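Local coordinates for protein aminotransferase, class III (Deinococcus radiodurans, PDB 3I4J) that probably transfers amino groups between substrates with the help of pyridoxal phosphate, as a class III aminotransferase, at residues D33-L39 against L402-P406. The protein carries 1 engineered substitution. Sequence-based numbering, arbitrary orientation.
Sequences DGSSGAL and LLGPP
Ser36 OG donates to Gly404 O at 2.7 Å, arriving 16° from the carbonyl plane. The donor is the last residue of a type I beta turn, Asp33 to Ser36, of the N-terminal part of this aminotransferase fold, docked on the loop that leaves strand 400-403 near the C-terminal end. Ser36 OG stands anti to its own carbonyl carbon (chi1 -53°), which turns it to the backbone between Gly404 and Pro406; Pro406 CD lies 3.4 Å from Ser36 OG. A valine here would probably leave Gly404 O without this donor. From the turn's second residue, Gly34 O takes the Gly404 N-H in the carbonyl plane, at 2.9 Å and with an N-H...O angle of 156°, so Gly404 is held through both its backbone N and O. One residue past the turn, Gly37 N donates to Asp33 OD1 at 2.7 Å, fixing the chain just beyond Ser36. Arg239 binds Pro405 O, and Gln68 of the second subunit makes a weak bond to Gly37 O, which places the contact near the dimer interface. On the apolar flank, Leu39 and Leu402 both touch Leu352, and their CD2 methyls lie 4.4 Å apart.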
loop_
_atom_site.group_PDB
_atom_site.type_symbol
_atom_site.label_atom_id
_atom_site.label_comp_id
_atom_site.label_asym_id
_atom_site.label_seq_id
_atom_site.Cartn_x
_atom_site.Cartn_y
_atom_site.Cartn_z
ATOM N N ASP C 33 -12.260 -2.699 -21.337
ATOM C CA ASP C 33 -11.674 -1.878 -20.283
ATOM C C ASP C 33 -11.100 -0.591 -20.865
ATOM O O ASP C 33 -9.883 -0.448 -21.010
ATOM C CB ASP C 33 -10.568 -2.664 -19.578
ATOM C CG ASP C 33 -10.296 -2.157 -18.183
ATOM O OD1 ASP C 33 -10.774 -1.053 -17.839
ATOM O OD2 ASP C 33 -9.599 -2.861 -17.430
ATOM N N GLY C 34 -11.990 0.342 -21.183
ATOM C CA GLY C 34 -11.591 1.607 -21.782
ATOM C C GLY C 34 -10.691 2.507 -20.957
ATOM O O GLY C 34 -10.063 3.411 -21.502
ATOM N N SER C 35 -10.626 2.274 -19.650
ATOM C CA SER C 35 -9.783 3.086 -18.777
ATOM C C SER C 35 -8.756 2.237 -18.029
ATOM O O SER C 35 -8.169 2.695 -17.044
ATOM C CB SER C 35 -10.648 3.842 -17.770
ATOM O OG SER C 35 -11.395 2.934 -16.982
ATOM N N SER C 36 -8.540 1.008 -18.501
ATOM C CA SER C 36 -7.584 0.087 -17.876
ATOM C C SER C 36 -7.847 0.061 -16.374
ATOM O O SER C 36 -6.916 0.108 -15.565
ATOM C CB SER C 36 -6.148 0.555 -18.130
ATOM O OG SER C 36 -5.905 0.762 -19.512
ATOM N N GLY C 37 -9.121 -0.034 -16.010
ATOM C CA GLY C 37 -9.488 -0.009 -14.608
ATOM C C GLY C 37 -9.461 1.466 -14.235
ATOM O O GLY C 37 -10.419 2.203 -14.485
ATOM N N ALA C 38 -8.353 1.897 -13.646
ATOM C CA ALA C 38 -8.163 3.295 -13.268
ATOM C C ALA C 38 -6.776 3.656 -13.789
ATOM O O ALA C 38 -5.918 4.126 -13.040
ATOM C CB ALA C 38 -8.223 3.447 -11.748
ATOM N N LEU C 39 -6.581 3.426 -15.086
ATOM C CA LEU C 39 -5.312 3.661 -15.766
ATOM C C LEU C 39 -4.212 2.869 -15.071
ATOM O O LEU C 39 -3.113 3.364 -14.825
ATOM C CB LEU C 39 -4.981 5.160 -15.814
ATOM C CG LEU C 39 -5.588 5.861 -17.036
ATOM C CD1 LEU C 39 -7.107 5.820 -16.979
ATOM C CD2 LEU C 39 -5.106 7.293 -17.081
ATOM N N LEU C 402 -12.395 10.564 -18.441
ATOM C CA LEU C 402 -10.999 10.190 -18.625
ATOM C C LEU C 402 -10.939 8.817 -19.287
ATOM O O LEU C 402 -11.523 7.856 -18.793
ATOM C CB LEU C 402 -10.273 10.169 -17.273
ATOM C CG LEU C 402 -8.744 10.066 -17.287
ATOM C CD1 LEU C 402 -8.158 11.208 -18.104
ATOM C CD2 LEU C 402 -8.206 10.118 -15.865
ATOM N N LEU C 403 -10.243 8.737 -20.416
ATOM C CA LEU C 403 -10.112 7.481 -21.144
ATOM C C LEU C 403 -8.650 7.061 -21.240
ATOM O O LEU C 403 -7.746 7.893 -21.264
ATOM C CB LEU C 403 -10.702 7.622 -22.551
ATOM C CG LEU C 403 -12.201 7.922 -22.655
ATOM C CD1 LEU C 403 -12.560 8.291 -24.094
ATOM C CD2 LEU C 403 -12.999 6.709 -22.196
ATOM N N GLY C 404 -8.425 5.757 -21.299
ATOM C CA GLY C 404 -7.071 5.260 -21.385
ATOM C C GLY C 404 -7.046 3.751 -21.314
ATOM O O GLY C 404 -6.840 3.180 -20.245
ATOM N N PRO C 405 -7.263 3.075 -22.449
ATOM C CA PRO C 405 -7.260 1.614 -22.504
ATOM C C PRO C 405 -5.829 1.084 -22.425
ATOM O O PRO C 405 -4.868 1.859 -22.448
ATOM C CB PRO C 405 -7.916 1.328 -23.854
ATOM C CG PRO C 405 -7.410 2.472 -24.700
ATOM C CD PRO C 405 -7.571 3.658 -23.771
ATOM N N PRO C 406 -5.666 -0.242 -22.315
ATOM C CA PRO C 406 -4.330 -0.841 -22.236
ATOM C C PRO C 406 -3.479 -0.466 -23.446
ATOM O O PRO C 406 -3.983 -0.383 -24.568
ATOM C CB PRO C 406 -4.629 -2.336 -22.184
ATOM C CG PRO C 406 -5.933 -2.382 -21.444
ATOM C CD PRO C 406 -6.712 -1.256 -22.089
#